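Local atomic coordinates of 3-oxoacyl-[acyl-carrier-protein] reductase (Sinorhizobium meliloti, PDB entry 3U9L), a protein that probably catalyses, as a short-chain reductase, the NADPH-dependent reduction of 3-oxoacyl-[acyl-carrier-protein]. Residues E113-N118 / K164-A169; R124-A129 / L141-S146. One frame throughout, in Å; residues are numbered along the deposited sequence.

Contact 1 of 2, residues E113-N118 / K164-A169; sequences ELYDIN and KAAMDA
The methyl of Ala166 sits at the edge of the Tyr115 ring, near its plane, with Ala166 CB 3.6 Å from Tyr115 CE1. The ring also stacks on Tyr115 of the second subunit, so this phenol serves both the helix pair and the dimer. Tyr115 CG is anti to the backbone N (chi1 -154°), which carries the ring out toward helix 158-179.

The other flat group is the Asn118 amide. Its ND2 donates to Leu114 O one turn back at 3.3 Å, with an N-H...O angle of 148°. The donor stands above the carbonyl plane, and Leu114 O also accepts the backbone N-H of Asn118. ND2 has a further partner in His97 O. On the oxygen side, Asn118 OD1 lies 3.9 Å from Lys164 CD, and the two side chains cross at about a right angle. The lysine starts out away from the asparagine's helix, but bends in the middle of its chain turn it back. With an alanine at Asn118, His97 O is likely to lose this amide donor, and the packing beside the lysine chain to open.

Asn118 O is 3.7 Å from Met167 CG, a selenomethionine. A water oxygen lies 2.8 Å from Asn118 O and accepts from Lys164 NZ at 3.0 Å. The helix axes approach to 9.8 Å at 39°. Tyr160 and Lys164 have the Tyr-x-x-x-Lys spacing of short-chain dehydrogenases. The water between the Asn118 carbonyl, at a wider pi-type turn, and the lysine amine is consistent with the family's Asn-Ser-Tyr-Lys active site.

Contact 2 of 2, residues R124-A129 / L141-S146; sequences RVNRAA and LIWISS
Asn126 reaches from helix 108-136 to Leu141 and Trp143 of strand 139-144, and these residues make the whole contact. Just before it, Val125 packs on Leu91 and His93 of the neighbouring strand 90-93.

Asn126 itself points at the sheet. Its CG is anti to the carbonyl carbon and beside the backbone N (chi1 -81°), which directs the amide toward the strand. The nitrogen branch meets the indole: Asn126 ND2 is 3.3 Å from Trp143 CH2, at the six-membered ring. Asn126 ND2 is also 3.6 Å from Trp143 CZ2. The two side chains run toward each other, with the amide and indole planes 59° apart. The oxygen branch lies toward Leu141, with Asn126 OD1 4.0 Å from Leu141 CD2. That oxygen has a polar partner in His93 NE2, and the His93 ring stacks on Trp143. The buried amide is therefore held on its oxygen side while its nitrogen rests against the tryptophan.

One residue on, Arg127 turns to the dimer, where its NH2 makes a salt bridge with Asp208 OD2 of the second subunit.

The helix-strand backbones stay well apart, with Asn126 CA 9.4 Å from Leu141 CA, so the contact is made by side chains alone. Leu141 and Trp143 lie on the face of the sheet covered by helices 108-136 and 158-179. Helix 108-136 connects the adjacent parallel strands 90-93 and 139-144, the beta-alpha-beta crossover of a Rossmann fold.

Both contacts use helix 108-136. Contact 1 takes its earlier part and contact 2 a part further on, with centres about 11 Å apart. The chain runs through 113-118, 124-129, 141-146 and 164-169, so contact 2 forms between the two halves of contact 1. Strand 139-144 leads on to helix 158-179. The two contacts are joined by a salt bridge from Asp116 OD1 to Arg124 NH1 at 2.8 Å and a probable hydrogen bond between Asp168 OD2 and Ser145 OG at 2.5 Å. Lys164 NZ also bonds to Ile144 O. Contact 2 packs the helix on the sheet. Contact 1 joins the two helices beside the probable active site, and both contacts touch the second subunit.

Contact 1 of 2, residues E113-N118 / K164-A169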
loop_
_atom_site.group_PDB
_atom_site.type_symbol
_atom_site.label_atom_id
_atom_site.label_comp_id
_atom_site.label_asym_id
_atom_site.label_seq_id
_atom_site.Cartn_x
_atom_site.Cartn_y
_atom_site.Cartn_z
ATOM N N GLU A 113 9.841 4.783 7.286
ATOM C CA GLU A 113 10.936 5.272 6.476
ATOM C C GLU A 113 10.812 4.783 5.042
ATOM O O GLU A 113 11.074 5.476 4.119
ATOM C CB GLU A 113 12.285 4.884 7.065
ATOM C CG GLU A 113 13.403 5.216 6.168
ATOM C CD GLU A 113 14.765 4.739 6.629
ATOM O OE1 GLU A 113 14.857 3.924 7.544
ATOM O OE2 GLU A 113 15.745 5.181 6.038
ATOM N N LEU A 114 10.394 3.558 4.912
ATOM C CA LEU A 114 10.182 2.941 3.631
ATOM C C LEU A 114 9.066 3.675 2.862
ATOM O O LEU A 114 9.282 4.091 1.786
ATOM C CB LEU A 114 10.033 1.446 3.768
ATOM C CG LEU A 114 11.288 0.577 3.733
ATOM C CD1 LEU A 114 11.789 0.411 2.367
ATOM C CD2 LEU A 114 12.363 0.966 4.658
ATOM N N TYR A 115 7.922 3.850 3.499
ATOM C CA TYR A 115 6.868 4.678 3.002
ATOM C C TYR A 115 7.377 6.066 2.558
ATOM O O TYR A 115 7.031 6.524 1.520
ATOM C CB TYR A 115 5.753 4.829 4.010
ATOM C CG TYR A 115 4.417 5.116 3.418
ATOM C CD1 TYR A 115 3.774 4.180 2.661
ATOM C CD2 TYR A 115 3.777 6.307 3.637
ATOM C CE1 TYR A 115 2.578 4.411 2.143
ATOM C CE2 TYR A 115 2.569 6.548 3.118
ATOM C CZ TYR A 115 1.970 5.598 2.379
ATOM O OH TYR A 115 0.787 5.804 1.837
ATOM N N ASP A 116 8.189 6.700 3.381
ATOM C CA ASP A 116 8.773 7.977 3.050
ATOM C C ASP A 116 9.492 7.868 1.710
ATOM O O ASP A 116 9.207 8.547 0.788
ATOM C CB ASP A 116 9.726 8.477 4.140
ATOM C CG ASP A 116 10.155 9.944 3.945
ATOM O OD1 ASP A 116 9.502 10.712 3.302
ATOM O OD2 ASP A 116 11.146 10.333 4.494
ATOM N N ILE A 117 10.413 6.953 1.642
ATOM C CA ILE A 117 11.217 6.784 0.408
ATOM C C ILE A 117 10.426 6.385 -0.852
ATOM O O ILE A 117 10.699 6.854 -1.972
ATOM C CB ILE A 117 12.348 5.735 0.595
ATOM C CG1 ILE A 117 13.288 6.148 1.736
ATOM C CG2 ILE A 117 13.173 5.611 -0.710
ATOM C CD1 ILE A 117 14.430 5.082 2.062
ATOM N N ASN A 118 9.471 5.495 -0.693
ATOM C CA ASN A 118 8.832 4.922 -1.874
ATOM C C ASN A 118 7.501 5.607 -2.234
ATOM O O ASN A 118 7.059 5.539 -3.381
ATOM C CB ASN A 118 8.602 3.435 -1.658
ATOM C CG ASN A 118 9.913 2.609 -1.768
ATOM O OD1 ASN A 118 10.396 2.358 -2.856
ATOM N ND2 ASN A 118 10.437 2.153 -0.623
ATOM N N LYS A 164 5.265 -0.260 -1.982
ATOM C CA LYS A 164 5.030 -0.293 -3.429
ATOM C C LYS A 164 3.546 -0.487 -3.741
ATOM O O LYS A 164 3.078 0.021 -4.751
ATOM C CB LYS A 164 5.788 -1.444 -4.112
ATOM C CG LYS A 164 7.300 -1.337 -4.020
ATOM C CD LYS A 164 7.795 -0.002 -4.539
ATOM C CE LYS A 164 7.529 0.146 -6.008
ATOM N NZ LYS A 164 8.195 1.391 -6.631
ATOM N N ALA A 165 2.854 -1.294 -2.936
ATOM C CA ALA A 165 1.438 -1.518 -3.106
ATOM C C ALA A 165 0.656 -0.200 -2.926
ATOM O O ALA A 165 -0.309 0.090 -3.661
ATOM C CB ALA A 165 0.949 -2.549 -2.077
ATOM N N ALA A 166 1.072 0.591 -1.947
ATOM C CA ALA A 166 0.434 1.902 -1.695
ATOM C C ALA A 166 0.764 2.781 -2.877
ATOM O O ALA A 166 -0.108 3.507 -3.354
ATOM C CB ALA A 166 0.955 2.527 -0.412
HETATM N N MSE A 167 2.011 2.730 -3.364
HETATM C CA MSE A 167 2.386 3.617 -4.471
HETATM C C MSE A 167 1.568 3.360 -5.753
HETATM O O MSE A 167 1.156 4.288 -6.463
HETATM C CB MSE A 167 3.891 3.533 -4.818
HETATM C CG MSE A 167 4.329 4.668 -5.778
HETATM SE SE MSE A 167 5.546 3.929 -7.216
HETATM C CE MSE A 167 4.114 3.138 -8.344
ATOM N N ASP A 168 1.355 2.084 -6.057
ATOM C CA ASP A 168 0.518 1.784 -7.198
ATOM C C ASP A 168 -0.941 2.289 -7.015
ATOM O O ASP A 168 -1.519 2.780 -7.960
ATOM C CB ASP A 168 0.543 0.291 -7.503
ATOM C CG ASP A 168 0.046 -0.018 -8.898
ATOM O OD1 ASP A 168 -1.170 -0.112 -9.035
ATOM O OD2 ASP A 168 0.860 -0.193 -9.843
ATOM N N ALA A 169 -1.521 2.120 -5.813
ATOM C CA ALA A 169 -2.873 2.571 -5.496
ATOM C C ALA A 169 -2.976 4.081 -5.714
ATOM O O ALA A 169 -3.951 4.570 -6.236
ATOM C CB ALA A 169 -3.245 2.206 -4.056
HETATM O O HOH W 1 8.581 3.907 -5.009
#

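Contact 2 of 2, residues R124-A129 / L141-S146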
loop_
_atom_site.group_PDB
_atom_site.type_symbol
_atom_site.label_atom_id
_atom_site.label_comp_id
_atom_site.label_asym_id
_atom_site.label_seq_id
_atom_site.Cartn_x
_atom_site.Cartn_y
_atom_site.Cartn_z
ATOM N N ARG A 124 5.783 14.622 -2.582
ATOM C CA ARG A 124 6.583 15.850 -2.615
ATOM C C ARG A 124 6.808 16.295 -4.044
ATOM O O ARG A 124 6.616 17.445 -4.385
ATOM C CB ARG A 124 7.952 15.637 -1.915
ATOM C CG ARG A 124 7.807 15.541 -0.431
ATOM C CD ARG A 124 9.142 15.420 0.297
ATOM N NE ARG A 124 8.822 15.020 1.646
ATOM C CZ ARG A 124 8.945 13.781 2.119
ATOM N NH1 ARG A 124 9.489 12.816 1.382
ATOM N NH2 ARG A 124 8.549 13.531 3.343
ATOM N N VAL A 125 7.239 15.374 -4.878
ATOM C CA VAL A 125 7.497 15.687 -6.266
ATOM C C VAL A 125 6.215 16.103 -6.992
ATOM O O VAL A 125 6.190 17.116 -7.732
ATOM C CB VAL A 125 8.215 14.508 -7.005
ATOM C CG1 VAL A 125 8.346 14.828 -8.545
ATOM C CG2 VAL A 125 9.584 14.300 -6.396
ATOM N N ASN A 126 5.135 15.345 -6.800
ATOM C CA ASN A 126 3.886 15.726 -7.443
ATOM C C ASN A 126 3.360 17.115 -7.013
ATOM O O ASN A 126 2.902 17.915 -7.837
ATOM C CB ASN A 126 2.809 14.650 -7.194
ATOM C CG ASN A 126 2.963 13.487 -8.130
ATOM O OD1 ASN A 126 3.410 13.656 -9.238
ATOM N ND2 ASN A 126 2.619 12.297 -7.683
ATOM N N ARG A 127 3.402 17.377 -5.708
ATOM C CA ARG A 127 2.904 18.638 -5.222
ATOM C C ARG A 127 3.711 19.819 -5.804
ATOM O O ARG A 127 3.160 20.921 -6.025
ATOM C CB ARG A 127 2.871 18.663 -3.698
ATOM C CG ARG A 127 1.576 17.984 -3.158
ATOM C CD ARG A 127 1.576 17.886 -1.591
ATOM N NE ARG A 127 1.771 19.188 -0.928
ATOM C CZ ARG A 127 0.835 20.124 -0.793
ATOM N NH1 ARG A 127 1.148 21.272 -0.193
ATOM N NH2 ARG A 127 -0.405 19.932 -1.255
ATOM N N ALA A 128 4.993 19.585 -6.082
ATOM C CA ALA A 128 5.848 20.606 -6.726
ATOM C C ALA A 128 5.604 20.753 -8.229
ATOM O O ALA A 128 5.523 21.870 -8.760
ATOM C CB ALA A 128 7.378 20.280 -6.447
ATOM N N ALA A 129 5.517 19.642 -8.933
ATOM C CA ALA A 129 5.450 19.610 -10.377
ATOM C C ALA A 129 4.083 19.759 -10.975
ATOM O O ALA A 129 3.924 20.360 -11.973
ATOM C CB ALA A 129 6.107 18.372 -10.936
ATOM N N LEU A 141 2.517 11.404 -16.625
ATOM C CA LEU A 141 3.135 10.818 -15.449
ATOM C C LEU A 141 3.399 9.367 -15.747
ATOM O O LEU A 141 2.495 8.616 -16.206
ATOM C CB LEU A 141 2.200 10.887 -14.216
ATOM C CG LEU A 141 2.376 12.053 -13.268
ATOM C CD1 LEU A 141 2.262 13.331 -14.176
ATOM C CD2 LEU A 141 1.299 12.035 -12.235
ATOM N N ILE A 142 4.623 8.947 -15.468
ATOM C CA ILE A 142 4.953 7.535 -15.559
ATOM C C ILE A 142 5.400 7.107 -14.178
ATOM O O ILE A 142 6.286 7.727 -13.568
ATOM C CB ILE A 142 6.110 7.299 -16.619
ATOM C CG1 ILE A 142 5.700 7.803 -18.008
ATOM C CG2 ILE A 142 6.542 5.852 -16.675
ATOM C CD1 ILE A 142 6.747 7.556 -19.087
ATOM N N TRP A 143 4.828 6.021 -13.675
ATOM C CA TRP A 143 5.223 5.537 -12.359
ATOM C C TRP A 143 5.914 4.205 -12.573
ATOM O O TRP A 143 5.449 3.383 -13.376
ATOM C CB TRP A 143 3.954 5.321 -11.515
ATOM C CG TRP A 143 3.089 6.558 -11.295
ATOM C CD1 TRP A 143 2.266 7.185 -12.228
ATOM C CD2 TRP A 143 2.931 7.280 -10.072
ATOM N NE1 TRP A 143 1.596 8.266 -11.629
ATOM C CE2 TRP A 143 1.978 8.332 -10.314
ATOM C CE3 TRP A 143 3.477 7.141 -8.786
ATOM C CZ2 TRP A 143 1.602 9.229 -9.312
ATOM C CZ3 TRP A 143 3.065 7.998 -7.800
ATOM C CH2 TRP A 143 2.162 9.040 -8.065
ATOM N N ILE A 144 7.011 3.964 -11.875
ATOM C CA ILE A 144 7.631 2.624 -11.908
ATOM C C ILE A 144 7.085 1.910 -10.733
ATOM O O ILE A 144 7.387 2.237 -9.572
ATOM C CB ILE A 144 9.174 2.650 -11.809
ATOM C CG1 ILE A 144 9.763 3.659 -12.775
ATOM C CG2 ILE A 144 9.770 1.195 -11.949
ATOM C CD1 ILE A 144 9.329 3.462 -14.179
ATOM N N SER A 145 6.239 0.938 -11.007
ATOM C CA SER A 145 5.538 0.272 -9.968
ATOM C C SER A 145 6.337 -1.024 -9.758
ATOM O O SER A 145 7.564 -1.010 -9.908
ATOM C CB SER A 145 4.127 -0.032 -10.444
ATOM O OG SER A 145 3.343 -0.595 -9.434
ATOM N N SER A 146 5.640 -2.121 -9.461
ATOM C CA SER A 146 6.295 -3.372 -9.128
ATOM C C SER A 146 5.350 -4.546 -9.372
ATOM O O SER A 146 4.209 -4.526 -8.938
ATOM C CB SER A 146 6.687 -3.311 -7.642
ATOM O OG SER A 146 7.276 -4.498 -7.215
#